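PDB 6ESL: bacterial leucyl aminopeptidase from Legionella pneumophila, which probably releases amino acids such as leucine from the N-termini of peptides, as a secreted exopeptidase with a two-zinc site that serves nutrient acquisition in infected amoebas. Local coordinates for residues 204-209 / 279-284; 191-196 / 250-255; 306-311 / 345-350; 264-269 / 337-342. All blocks are in the same frame, centred on the assembly; numbering follows the deposited sequence.

Contact 1. Residues 204-209 / 279-284. With ZN (zinc ion), chain F.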
loop_
_atom_site.group_PDB
_atom_site.type_symbol
_atom_site.label_atom_id
_atom_site.label_comp_id
_atom_site.label_asym_id
_atom_site.label_seq_id
_atom_site.Cartn_x
_atom_site.Cartn_y
_atom_site.Cartn_z
ATOM N N ILE B 204 -16.680 0.578 -13.618
ATOM C CA ILE B 204 -15.632 1.459 -13.168
ATOM C C ILE B 204 -16.357 2.694 -12.681
ATOM O O ILE B 204 -17.114 3.267 -13.405
ATOM C CB ILE B 204 -14.709 1.892 -14.305
ATOM C CG1 ILE B 204 -13.886 0.745 -14.842
ATOM C CG2 ILE B 204 -13.775 2.979 -13.861
ATOM C CD1 ILE B 204 -13.375 -0.212 -13.802
ATOM N N VAL B 205 -16.098 3.130 -11.468
ATOM C CA VAL B 205 -16.787 4.274 -10.916
ATOM C C VAL B 205 -15.871 5.462 -10.563
ATOM O O VAL B 205 -14.866 5.260 -9.969
ATOM C CB VAL B 205 -17.538 3.874 -9.646
ATOM C CG1 VAL B 205 -18.219 5.041 -9.009
ATOM C CG2 VAL B 205 -18.449 2.693 -9.850
ATOM N N ILE B 206 -16.240 6.673 -10.950
ATOM C CA ILE B 206 -15.517 7.874 -10.635
ATOM C C ILE B 206 -16.446 8.790 -9.908
ATOM O O ILE B 206 -17.459 9.140 -10.428
ATOM C CB ILE B 206 -15.015 8.567 -11.904
ATOM C CG1 ILE B 206 -13.998 7.721 -12.629
ATOM C CG2 ILE B 206 -14.390 9.899 -11.595
ATOM C CD1 ILE B 206 -14.562 6.972 -13.792
ATOM N N GLY B 207 -16.068 9.236 -8.723
ATOM C CA GLY B 207 -16.932 10.062 -7.911
ATOM C C GLY B 207 -16.347 11.310 -7.332
ATOM O O GLY B 207 -15.106 11.480 -7.290
ATOM N N ALA B 208 -17.243 12.106 -6.775
ATOM C CA ALA B 208 -16.961 13.345 -6.038
ATOM C C ALA B 208 -18.251 13.645 -5.246
ATOM O O ALA B 208 -19.320 13.094 -5.592
ATOM C CB ALA B 208 -16.723 14.498 -7.061
ATOM N N HIS B 209 -18.221 14.557 -4.328
ATOM C CA HIS B 209 -19.379 14.932 -3.578
ATOM C C HIS B 209 -19.785 16.341 -3.933
ATOM O O HIS B 209 -18.970 17.155 -4.070
ATOM C CB HIS B 209 -19.270 14.660 -2.081
ATOM C CG HIS B 209 -18.347 15.523 -1.313
ATOM N ND1 HIS B 209 -18.742 16.653 -0.670
ATOM C CD2 HIS B 209 -17.045 15.369 -1.006
ATOM C CE1 HIS B 209 -17.723 17.172 -0.029
ATOM N NE2 HIS B 209 -16.688 16.415 -0.236
ATOM N N ALA B 279 -13.900 -1.351 -9.774
ATOM C CA ALA B 279 -13.000 -0.385 -9.131
ATOM C C ALA B 279 -13.626 1.020 -9.052
ATOM O O ALA B 279 -14.328 1.474 -9.995
ATOM C CB ALA B 279 -11.667 -0.334 -9.854
ATOM N N VAL B 280 -13.294 1.703 -7.947
ATOM C CA VAL B 280 -13.825 3.025 -7.635
ATOM C C VAL B 280 -12.672 4.017 -7.344
ATOM O O VAL B 280 -11.708 3.666 -6.624
ATOM C CB VAL B 280 -14.728 2.911 -6.396
ATOM C CG1 VAL B 280 -15.331 4.225 -6.072
ATOM C CG2 VAL B 280 -15.814 1.896 -6.679
ATOM N N VAL B 281 -12.764 5.247 -7.858
ATOM C CA VAL B 281 -11.903 6.308 -7.400
ATOM C C VAL B 281 -12.785 7.450 -6.875
ATOM O O VAL B 281 -13.940 7.676 -7.386
ATOM C CB VAL B 281 -10.903 6.779 -8.498
ATOM C CG1 VAL B 281 -11.612 7.284 -9.727
ATOM C CG2 VAL B 281 -9.897 7.815 -8.017
ATOM N N GLN B 282 -12.275 8.140 -5.875
ATOM C CA GLN B 282 -12.914 9.298 -5.301
ATOM C C GLN B 282 -12.039 10.539 -5.483
ATOM O O GLN B 282 -10.836 10.549 -5.127
ATOM C CB GLN B 282 -13.195 9.039 -3.825
ATOM C CG GLN B 282 -13.692 10.207 -2.969
ATOM C CD GLN B 282 -15.094 10.643 -3.310
ATOM O OE1 GLN B 282 -15.748 10.066 -4.195
ATOM N NE2 GLN B 282 -15.608 11.614 -2.533
ATOM N N PHE B 283 -12.677 11.591 -5.975
ATOM C CA PHE B 283 -12.057 12.943 -6.074
ATOM C C PHE B 283 -12.686 13.904 -5.091
ATOM O O PHE B 283 -13.860 14.384 -5.307
ATOM C CB PHE B 283 -12.119 13.444 -7.506
ATOM C CG PHE B 283 -11.294 12.648 -8.447
ATOM C CD1 PHE B 283 -9.931 12.951 -8.644
ATOM C CD2 PHE B 283 -11.811 11.592 -9.113
ATOM C CE1 PHE B 283 -9.136 12.176 -9.486
ATOM C CE2 PHE B 283 -11.056 10.862 -9.985
ATOM C CZ PHE B 283 -9.686 11.124 -10.105
ATOM N N ASP B 284 -11.965 14.075 -3.990
ATOM C CA ASP B 284 -12.330 14.993 -2.946
ATOM C C ASP B 284 -11.143 15.916 -2.726
ATOM O O ASP B 284 -10.140 15.550 -2.115
ATOM C CB ASP B 284 -12.650 14.241 -1.655
ATOM C CG ASP B 284 -13.051 15.168 -0.524
ATOM O OD1 ASP B 284 -13.081 16.397 -0.745
ATOM O OD2 ASP B 284 -13.333 14.668 0.585
HETATM ZN ZN ZN F . -14.833 16.712 0.834
HETATM O O HOH W 1 -12.958 16.816 1.958
#
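Asp284 OD2 is gripped twice: by the zinc ion at 2.5 Å and by a hydrogen bond with Ser334 OG. The other oxygen of the carboxylate, OD1, lies 2.4 Å from ZN, so Asp284 chelates the metal through both. From the end of the neighbouring strand, His209 brings NE2 to 2.2 Å from ZN. Its CG takes the crowded position between backbone N and carbonyl carbon, and the imidazole stands nearly square to the carboxylate, planes 88° apart, with Asp284 CG in plane at the ring edge. Water 1 and Asp222 complete the site; Asp222 also binds the second zinc.

Behind the metal, 204-209 and 279-282 run parallel in the mixed sheet of this M28 peptidase. Val205 N bonds almost straight to Ala279 O at 2.8 Å, whereas Gly207 N reaches Val281 O through a more bent bond (149°). The ladder carries on to Phe283, whose N meets Gly207 O at 2.8 Å, the donor standing above the carbonyl plane.

On one face Ile206 and Val281 lie side by side, CG1 to CG1 3.8 Å, and Ile206 CG2 touches Phe283 CE2; helices 220-239 and 373-391 pack here. On the other face Gln282 bends at chi2 and lays OE1 3.4 Å from Gly207 C, while NE2 bonds to Ser334 OG. Ser334 therefore ties a sheet side chain to a metal ligand. On the histidine side, the ND1 hydrogen bond with Asp211 and the zinc on NE2 together fix the ring's rotation; Asp211 would be expected to make NE2 a stronger donor to the metal.

Contact 2. Residues 191-196 / 250-255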
loop_
_atom_site.group_PDB
_atom_site.type_symbol
_atom_site.label_atom_id
_atom_site.label_comp_id
_atom_site.label_asym_id
_atom_site.label_seq_id
_atom_site.Cartn_x
_atom_site.Cartn_y
_atom_site.Cartn_z
ATOM N N LEU B 191 -26.525 11.892 -7.652
ATOM C CA LEU B 191 -26.584 11.776 -9.126
ATOM C C LEU B 191 -25.694 10.652 -9.591
ATOM O O LEU B 191 -24.471 10.681 -9.393
ATOM C CB LEU B 191 -26.121 13.040 -9.777
ATOM C CG LEU B 191 -25.974 12.988 -11.336
ATOM C CD1 LEU B 191 -27.324 12.593 -11.977
ATOM C CD2 LEU B 191 -25.456 14.350 -11.775
ATOM N N VAL B 192 -26.306 9.638 -10.158
ATOM C CA VAL B 192 -25.578 8.543 -10.725
ATOM C C VAL B 192 -25.739 8.666 -12.267
ATOM O O VAL B 192 -26.889 8.861 -12.812
ATOM C CB VAL B 192 -26.102 7.179 -10.309
ATOM C CG1 VAL B 192 -25.354 6.044 -11.015
ATOM C CG2 VAL B 192 -25.961 6.992 -8.785
ATOM N N THR B 193 -24.604 8.580 -12.954
ATOM C CA THR B 193 -24.539 8.686 -14.405
ATOM C C THR B 193 -23.784 7.477 -14.931
ATOM O O THR B 193 -22.983 6.880 -14.212
ATOM C CB THR B 193 -23.819 9.971 -14.849
ATOM O OG1 THR B 193 -22.409 9.830 -14.638
ATOM C CG2 THR B 193 -24.329 11.166 -14.059
ATOM N N VAL B 194 -24.034 7.112 -16.183
ATOM C CA VAL B 194 -23.390 5.924 -16.749
ATOM C C VAL B 194 -23.157 6.062 -18.224
ATOM O O VAL B 194 -24.046 6.587 -18.943
ATOM C CB VAL B 194 -24.137 4.600 -16.398
ATOM C CG1 VAL B 194 -25.549 4.548 -16.968
ATOM C CG2 VAL B 194 -23.319 3.377 -16.787
ATOM N N ILE B 195 -21.971 5.622 -18.658
ATOM C CA ILE B 195 -21.598 5.565 -20.073
ATOM C C ILE B 195 -21.389 4.109 -20.397
ATOM O O ILE B 195 -20.465 3.511 -19.856
ATOM C CB ILE B 195 -20.343 6.403 -20.401
ATOM C CG1 ILE B 195 -20.625 7.876 -20.081
ATOM C CG2 ILE B 195 -20.007 6.327 -21.898
ATOM C CD1 ILE B 195 -19.368 8.691 -19.822
ATOM N N GLY B 196 -22.257 3.556 -21.275
ATOM C CA GLY B 196 -22.284 2.108 -21.545
ATOM C C GLY B 196 -23.319 1.397 -20.687
ATOM O O GLY B 196 -23.042 0.339 -20.068
ATOM N N PHE B 250 -20.013 7.941 -13.639
ATOM C CA PHE B 250 -19.704 9.173 -12.981
ATOM C C PHE B 250 -20.749 9.532 -11.943
ATOM O O PHE B 250 -21.894 9.631 -12.245
ATOM C CB PHE B 250 -19.436 10.353 -13.947
ATOM C CG PHE B 250 -18.188 10.183 -14.752
ATOM C CD1 PHE B 250 -18.238 9.447 -15.962
ATOM C CD2 PHE B 250 -16.960 10.787 -14.378
ATOM C CE1 PHE B 250 -17.063 9.300 -16.735
ATOM C CE2 PHE B 250 -15.802 10.655 -15.138
ATOM C CZ PHE B 250 -15.847 9.900 -16.299
ATOM N N ILE B 251 -20.317 9.735 -10.677
ATOM C CA ILE B 251 -21.258 9.882 -9.603
ATOM C C ILE B 251 -20.943 11.111 -8.791
ATOM O O ILE B 251 -19.809 11.259 -8.352
ATOM C CB ILE B 251 -21.251 8.605 -8.701
ATOM C CG1 ILE B 251 -21.425 7.365 -9.562
ATOM C CG2 ILE B 251 -22.364 8.716 -7.645
ATOM C CD1 ILE B 251 -21.750 6.058 -8.864
ATOM N N TRP B 252 -21.957 11.935 -8.503
ATOM C CA TRP B 252 -21.832 13.028 -7.603
ATOM C C TRP B 252 -22.684 12.723 -6.371
ATOM O O TRP B 252 -23.897 12.748 -6.439
ATOM C CB TRP B 252 -22.228 14.320 -8.208
ATOM C CG TRP B 252 -21.278 14.814 -9.358
ATOM C CD1 TRP B 252 -20.279 15.720 -9.256
ATOM C CD2 TRP B 252 -21.252 14.357 -10.727
ATOM N NE1 TRP B 252 -19.642 15.883 -10.460
ATOM C CE2 TRP B 252 -20.217 15.062 -11.376
ATOM C CE3 TRP B 252 -21.992 13.409 -11.469
ATOM C CZ2 TRP B 252 -19.932 14.880 -12.763
ATOM C CZ3 TRP B 252 -21.661 13.217 -12.845
ATOM C CH2 TRP B 252 -20.658 13.944 -13.457
ATOM N N TYR B 253 -22.028 12.462 -5.224
ATOM C CA TYR B 253 -22.754 12.038 -4.079
ATOM C C TYR B 253 -23.354 13.215 -3.327
ATOM O O TYR B 253 -22.723 14.215 -3.209
ATOM C CB TYR B 253 -21.795 11.291 -3.089
ATOM C CG TYR B 253 -21.047 10.193 -3.718
ATOM C CD1 TYR B 253 -21.700 8.953 -4.031
ATOM C CD2 TYR B 253 -19.687 10.306 -3.972
ATOM C CE1 TYR B 253 -20.975 7.886 -4.542
ATOM C CE2 TYR B 253 -18.981 9.282 -4.597
ATOM C CZ TYR B 253 -19.613 8.085 -4.857
ATOM O OH TYR B 253 -18.899 7.075 -5.421
ATOM N N ALA B 254 -24.555 13.025 -2.796
ATOM C CA ALA B 254 -25.178 13.929 -1.871
ATOM C C ALA B 254 -24.626 13.710 -0.458
ATOM O O ALA B 254 -24.183 12.590 -0.122
ATOM C CB ALA B 254 -26.680 13.614 -1.828
ATOM N N ALA B 255 -24.687 14.778 0.362
ATOM C CA ALA B 255 -24.636 14.626 1.781
ATOM C C ALA B 255 -23.364 13.908 2.306
ATOM O O ALA B 255 -23.401 13.199 3.325
ATOM C CB ALA B 255 -25.930 13.908 2.304
#
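Two antiparallel strands of the mixed sheet in the M28 peptidase fold meet here, and their side chains sort cleanly by face. Leu191, Thr193, Phe250 and Trp252 share one face, under helices 151-170 and 220-239. Leu191 and Trp252 form a hydrogen-bonded pair and run alongside each other with their tips to the same side; with CG anti to its backbone N, Leu191 brings CD2 to 3.6 Å from Trp252 CE3. The indole is met differently by Thr193, whose CG2 comes in plane at the ring edge, 3.6 Å from Trp252 CZ3. A bond from Trp252 NE1 to Ser227 O, on helix 220-239, fixes the far side of the indole. Further along, Ile195 crosses Phe250 obliquely and touches CE1 with CD1. On the opposite face of the sheet, Val192 and Ile251 form a non-hydrogen-bonded pair, also side by side, with CG2 of Val192 4.1 Å from CG2 of Ile251.

Backbone bonds are sound at the Leu191 end, where Trp252 N reaches Leu191 O at 2.9 Å, but Phe250 N to Thr193 O is weak. Phe250 O accepts twice, from Thr193 N and from the Thr193 hydroxyl. In the crowded position (chi1 74°), Thr193 OG1 donates to a lone pair of Phe250 O at a very short 2.5 Å.

Contact 3. Residues 306-311 / 345-350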
loop_
_atom_site.group_PDB
_atom_site.type_symbol
_atom_site.label_atom_id
_atom_site.label_comp_id
_atom_site.label_asym_id
_atom_site.label_seq_id
_atom_site.Cartn_x
_atom_site.Cartn_y
_atom_site.Cartn_z
ATOM N N ARG B 306 -5.184 -1.410 -1.475
ATOM C CA ARG B 306 -3.759 -1.320 -1.685
ATOM C C ARG B 306 -3.315 -1.431 -3.122
ATOM O O ARG B 306 -2.557 -0.556 -3.603
ATOM C CB ARG B 306 -3.064 -2.374 -0.772
ATOM C CG ARG B 306 -1.571 -2.563 -1.087
ATOM C CD ARG B 306 -0.926 -3.484 -0.087
ATOM N NE ARG B 306 0.521 -3.183 -0.032
ATOM C CZ ARG B 306 1.373 -3.773 0.824
ATOM N NH1 ARG B 306 0.935 -4.670 1.733
ATOM N NH2 ARG B 306 2.664 -3.503 0.752
ATOM N N ASP B 307 -3.739 -2.451 -3.866
ATOM C CA ASP B 307 -3.354 -2.549 -5.264
ATOM C C ASP B 307 -3.891 -1.416 -6.125
ATOM O O ASP B 307 -3.216 -0.912 -6.976
ATOM C CB ASP B 307 -3.744 -3.890 -5.889
ATOM C CG ASP B 307 -2.932 -5.051 -5.352
ATOM O OD1 ASP B 307 -1.879 -4.837 -4.713
ATOM O OD2 ASP B 307 -3.358 -6.199 -5.579
ATOM N N LEU B 308 -5.150 -1.004 -5.898
ATOM C CA LEU B 308 -5.684 0.088 -6.749
ATOM C C LEU B 308 -4.952 1.413 -6.471
ATOM O O LEU B 308 -4.687 2.190 -7.392
ATOM C CB LEU B 308 -7.198 0.218 -6.532
ATOM C CG LEU B 308 -7.901 1.195 -7.501
ATOM C CD1 LEU B 308 -7.830 0.681 -8.905
ATOM C CD2 LEU B 308 -9.347 1.397 -7.065
ATOM N N SER B 309 -4.586 1.637 -5.216
ATOM C CA SER B 309 -3.841 2.832 -4.772
ATOM C C SER B 309 -2.473 2.889 -5.402
ATOM O O SER B 309 -2.057 3.928 -6.007
ATOM C CB SER B 309 -3.736 2.928 -3.264
ATOM O OG SER B 309 -5.007 2.912 -2.626
ATOM N N ASN B 310 -1.795 1.761 -5.378
ATOM C CA ASN B 310 -0.512 1.642 -6.128
ATOM C C ASN B 310 -0.664 1.891 -7.609
ATOM O O ASN B 310 0.176 2.548 -8.207
ATOM C CB ASN B 310 0.139 0.254 -5.940
ATOM C CG ASN B 310 0.649 0.003 -4.501
ATOM O OD1 ASN B 310 0.917 0.946 -3.736
ATOM N ND2 ASN B 310 0.894 -1.309 -4.177
ATOM N N TYR B 311 -1.731 1.388 -8.198
ATOM C CA TYR B 311 -1.997 1.666 -9.588
ATOM C C TYR B 311 -2.198 3.203 -9.878
ATOM O O TYR B 311 -1.672 3.738 -10.843
ATOM C CB TYR B 311 -3.229 0.882 -10.075
ATOM C CG TYR B 311 -3.470 1.006 -11.515
ATOM C CD1 TYR B 311 -2.529 0.556 -12.442
ATOM C CD2 TYR B 311 -4.681 1.519 -12.000
ATOM C CE1 TYR B 311 -2.790 0.654 -13.818
ATOM C CE2 TYR B 311 -4.931 1.667 -13.336
ATOM C CZ TYR B 311 -4.017 1.211 -14.253
ATOM O OH TYR B 311 -4.272 1.331 -15.597
ATOM N N PRO B 345 -12.891 -2.561 -4.391
ATOM C CA PRO B 345 -11.628 -1.842 -4.475
ATOM C C PRO B 345 -11.828 -0.322 -4.774
ATOM O O PRO B 345 -12.540 -0.001 -5.698
ATOM C CB PRO B 345 -10.905 -2.560 -5.626
ATOM C CG PRO B 345 -11.410 -3.982 -5.539
ATOM C CD PRO B 345 -12.884 -3.697 -5.338
ATOM N N ALA B 346 -11.257 0.537 -3.925
ATOM C CA ALA B 346 -11.494 1.954 -3.966
ATOM C C ALA B 346 -10.251 2.705 -3.610
ATOM O O ALA B 346 -9.427 2.246 -2.783
ATOM C CB ALA B 346 -12.633 2.334 -3.028
ATOM N N ALA B 347 -10.070 3.837 -4.244
ATOM C CA ALA B 347 -8.830 4.614 -4.066
ATOM C C ALA B 347 -9.181 6.098 -4.040
ATOM O O ALA B 347 -10.234 6.486 -4.583
ATOM C CB ALA B 347 -7.866 4.345 -5.182
ATOM N N PHE B 348 -8.259 6.879 -3.437
ATOM C CA PHE B 348 -8.490 8.278 -3.113
ATOM C C PHE B 348 -7.162 9.075 -3.307
ATOM O O PHE B 348 -6.311 9.159 -2.402
ATOM C CB PHE B 348 -9.042 8.430 -1.701
ATOM C CG PHE B 348 -9.257 9.842 -1.245
ATOM C CD1 PHE B 348 -9.599 10.855 -2.114
ATOM C CD2 PHE B 348 -9.120 10.181 0.080
ATOM C CE1 PHE B 348 -9.721 12.186 -1.639
ATOM C CE2 PHE B 348 -9.288 11.496 0.561
ATOM C CZ PHE B 348 -9.649 12.492 -0.305
ATOM N N PRO B 349 -7.000 9.686 -4.493
ATOM C CA PRO B 349 -5.947 10.651 -4.645
ATOM C C PRO B 349 -6.425 12.049 -4.221
ATOM O O PRO B 349 -7.625 12.338 -4.382
ATOM C CB PRO B 349 -5.707 10.637 -6.134
ATOM C CG PRO B 349 -7.085 10.350 -6.729
ATOM C CD PRO B 349 -7.868 9.613 -5.691
ATOM N N CYS B 350 -5.529 12.886 -3.691
ATOM C CA CYS B 350 -5.922 14.164 -3.117
ATOM C C CYS B 350 -4.873 15.227 -3.247
ATOM O O CYS B 350 -3.720 14.983 -3.546
ATOM C CB CYS B 350 -6.376 13.950 -1.616
ATOM S SG CYS B 350 -7.106 15.343 -0.730
HETATM O O HOH W 2 -5.836 5.601 -2.544
#
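The first turn of helix 306-320 packs here against strand 346-350, an inner strand of the mixed sheet in the M28 peptidase fold. Leu308 does most of the touching. Its CB points toward the strand, and CG, anti to the backbone N (chi1 -172°), extends the chain so that CD2 settles against the peptide link of Pro345 and Ala346, 3.7 Å from Pro345 O and 3.8 Å from Ala346 N. The same methyl is 3.8 Å from Ala347 CB, and Leu308 CG comes almost as close to that carbon. Behind Leu308, Phe386 of helix 373-391 and Ala279 of the next strand add apolar surface.

One residue on, Ser309 approaches Ala347 CB with OG at 4.1 Å, a loose contact. Between the two segments the polar link goes through water 2, which donates to Ser309 OG at 2.8 Å and accepts from Phe348 N at 2.9 Å. Ser309 OG is also hydrogen-bonded to Asp305 O, so the hydroxyl ties the helix start to the water. Just before Leu308, Arg306 and Asp307 turn to the second subunit: Asp307 makes a salt bridge to Arg328 of the second subunit, and Arg306 NH1 hydrogen-bonds to Thr304 O of that subunit.

The chemistry is thus divided: a leucine methyl grips the strand without polar bonds, while one water takes up the Phe348 amide and joins it to the helix.

Contact 4. Residues 264-269 / 337-342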
loop_
_atom_site.group_PDB
_atom_site.type_symbol
_atom_site.label_atom_id
_atom_site.label_comp_id
_atom_site.label_asym_id
_atom_site.label_seq_id
_atom_site.Cartn_x
_atom_site.Cartn_y
_atom_site.Cartn_z
ATOM N N GLN B 264 -23.311 6.004 0.814
ATOM C CA GLN B 264 -23.891 4.809 1.413
ATOM C C GLN B 264 -25.167 4.415 0.670
ATOM O O GLN B 264 -25.413 3.235 0.424
ATOM C CB GLN B 264 -24.193 5.043 2.893
ATOM C CG GLN B 264 -22.956 5.228 3.759
ATOM C CD GLN B 264 -23.296 5.529 5.205
ATOM O OE1 GLN B 264 -23.398 6.689 5.602
ATOM N NE2 GLN B 264 -23.475 4.481 6.000
ATOM N N HIS B 265 -25.982 5.403 0.319
ATOM C CA HIS B 265 -27.209 5.121 -0.412
ATOM C C HIS B 265 -26.877 4.520 -1.774
ATOM O O HIS B 265 -27.520 3.568 -2.217
ATOM C CB HIS B 265 -28.037 6.395 -0.583
ATOM C CG HIS B 265 -28.951 6.681 0.567
ATOM N ND1 HIS B 265 -28.540 7.361 1.693
ATOM C CD2 HIS B 265 -30.256 6.381 0.764
ATOM C CE1 HIS B 265 -29.552 7.466 2.535
ATOM N NE2 HIS B 265 -30.606 6.880 1.996
ATOM N N VAL B 266 -25.869 5.083 -2.434
ATOM C CA VAL B 266 -25.442 4.603 -3.746
ATOM C C VAL B 266 -24.890 3.180 -3.700
ATOM O O VAL B 266 -25.190 2.360 -4.570
ATOM C CB VAL B 266 -24.380 5.532 -4.367
ATOM C CG1 VAL B 266 -23.901 4.973 -5.697
ATOM C CG2 VAL B 266 -24.941 6.935 -4.540
ATOM N N VAL B 267 -24.081 2.894 -2.685
ATOM C CA VAL B 267 -23.488 1.570 -2.524
ATOM C C VAL B 267 -24.572 0.527 -2.292
ATOM O O VAL B 267 -24.517 -0.582 -2.823
ATOM C CB VAL B 267 -22.492 1.535 -1.351
ATOM C CG1 VAL B 267 -21.942 0.129 -1.164
ATOM C CG2 VAL B 267 -21.364 2.530 -1.583
ATOM N N GLN B 268 -25.559 0.902 -1.487
ATOM C CA GLN B 268 -26.662 0.046 -1.161
ATOM C C GLN B 268 -27.536 -0.173 -2.397
ATOM O O GLN B 268 -27.981 -1.292 -2.629
ATOM C CB GLN B 268 -27.508 0.622 -0.016
ATOM C CG GLN B 268 -28.399 -0.420 0.648
ATOM C CD GLN B 268 -29.145 0.097 1.898
ATOM O OE1 GLN B 268 -30.354 -0.038 2.023
ATOM N NE2 GLN B 268 -28.426 0.668 2.824
ATOM N N HIS B 269 -27.775 0.891 -3.165
ATOM C CA HIS B 269 -28.499 0.817 -4.407
ATOM C C HIS B 269 -27.862 -0.222 -5.345
ATOM O O HIS B 269 -28.605 -1.066 -5.904
ATOM C CB HIS B 269 -28.600 2.161 -5.107
ATOM C CG HIS B 269 -29.427 2.135 -6.360
ATOM N ND1 HIS B 269 -28.902 1.767 -7.585
ATOM C CD2 HIS B 269 -30.746 2.374 -6.570
ATOM C CE1 HIS B 269 -29.860 1.801 -8.501
ATOM N NE2 HIS B 269 -30.971 2.195 -7.916
ATOM N N ALA B 337 -14.753 5.448 1.236
ATOM C CA ALA B 337 -14.884 4.568 2.386
ATOM C C ALA B 337 -16.123 3.710 2.331
ATOM O O ALA B 337 -16.136 2.581 2.839
ATOM C CB ALA B 337 -14.816 5.359 3.709
ATOM N N SER B 338 -17.208 4.296 1.812
ATOM C CA SER B 338 -18.433 3.586 1.591
ATOM C C SER B 338 -18.301 2.329 0.736
ATOM O O SER B 338 -18.903 1.279 1.095
ATOM C CB SER B 338 -19.530 4.535 1.096
ATOM O OG SER B 338 -19.677 5.637 2.017
ATOM N N TRP B 339 -17.477 2.411 -0.309
ATOM C CA TRP B 339 -17.158 1.288 -1.177
ATOM C C TRP B 339 -16.213 0.303 -0.501
ATOM O O TRP B 339 -16.458 -0.950 -0.480
ATOM C CB TRP B 339 -16.594 1.786 -2.502
ATOM C CG TRP B 339 -17.503 2.591 -3.302
ATOM C CD1 TRP B 339 -17.523 3.974 -3.380
ATOM C CD2 TRP B 339 -18.609 2.142 -4.153
ATOM N NE1 TRP B 339 -18.526 4.377 -4.200
ATOM C CE2 TRP B 339 -19.199 3.280 -4.703
ATOM C CE3 TRP B 339 -19.092 0.910 -4.538
ATOM C CZ2 TRP B 339 -20.249 3.208 -5.565
ATOM C CZ3 TRP B 339 -20.174 0.853 -5.442
ATOM C CH2 TRP B 339 -20.715 1.981 -5.930
ATOM N N ASN B 340 -15.221 0.861 0.155
ATOM C CA ASN B 340 -14.199 0.041 0.818
ATOM C C ASN B 340 -14.828 -0.879 1.894
ATOM O O ASN B 340 -14.333 -2.032 2.131
ATOM C CB ASN B 340 -13.142 0.900 1.441
ATOM C CG ASN B 340 -12.052 0.100 2.146
ATOM O OD1 ASN B 340 -11.974 0.143 3.353
ATOM N ND2 ASN B 340 -11.126 -0.503 1.368
ATOM N N GLU B 341 -15.783 -0.333 2.616
ATOM C CA GLU B 341 -16.515 -1.131 3.632
ATOM C C GLU B 341 -17.198 -2.332 3.071
ATOM O O GLU B 341 -17.399 -3.244 3.801
ATOM C CB GLU B 341 -17.604 -0.339 4.355
ATOM C CG GLU B 341 -17.061 0.379 5.569
ATOM C CD GLU B 341 -18.089 1.225 6.358
ATOM O OE1 GLU B 341 -17.594 2.198 7.063
ATOM O OE2 GLU B 341 -19.353 0.961 6.234
ATOM N N GLU B 342 -17.613 -2.344 1.826
ATOM C CA GLU B 342 -18.238 -3.506 1.202
ATOM C C GLU B 342 -17.221 -4.288 0.381
ATOM O O GLU B 342 -17.616 -4.993 -0.529
ATOM C CB GLU B 342 -19.398 -3.070 0.312
ATOM C CG GLU B 342 -20.461 -2.284 1.083
ATOM C CD GLU B 342 -21.205 -3.109 2.091
ATOM O OE1 GLU B 342 -21.803 -4.084 1.669
ATOM O OE2 GLU B 342 -21.243 -2.764 3.306
#
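Val267, Trp339 and Ser338 bury most of the surface where helix 261-272 meets the short helix 336-340. Val267 is the central piece, and its two methyls do separate work. CG2, anti to the carbonyl carbon, sits over the centre of the Trp339 six-membered ring, 3.9 Å from the centroid and 15° off the ring normal, a true CH-pi contact. The same methyl touches Ser338 CB at 3.8 Å. CG1 meets Glu342 CG at 3.6 Å, where that side chain bends at chi2.

Trp339 and Val267 run antiparallel past one another, the indole reaching along helix 261-272 to bring CZ2 within 4.1 Å of Val266 CG1. Its NE1 is hydrogen-bonded to Tyr253 OH on strand 248-253, and Phe270 meets the ring edge-to-face. Ser338 meets the N-terminal end of segment 264-269: OG is 3.7 Å from Gln264 CG and takes its hydrogen bond with Ser263 OG. On another side of helix 261-272, His265 stacks on His77 of the second subunit.

Between the segments the helices are joined by dispersion and CH-pi packing; the buried polar groups of Trp339 and Ser338 are satisfied by Tyr253 and Ser263, and the Tyr253 bond ties down the NE1 edge of the indole, whose face Val267 CG2 covers.

How the contacts relate
Contacts 1 and 2 are both strand pairings in one sheet, joined by backbone bonds between strands 203-209 and 248-253: one parallel and ending in metal ligands, the other antiparallel, nearer the sheet's edge and free of metal. Contact 3 reaches the same sheet from the far side of contact 1, where strand 346-350 bonds to Val280, but sets a helix against it through apolar packing and a water. Contact 4 joins two helices lying on the sheet; its Trp339 packs on Val280 of contact 1 and bonds to Tyr253 of contact 2. Contacts 1 and 2 are interior, whereas contacts 3 and 4, also largely buried, have flanking residues that touch the second subunit.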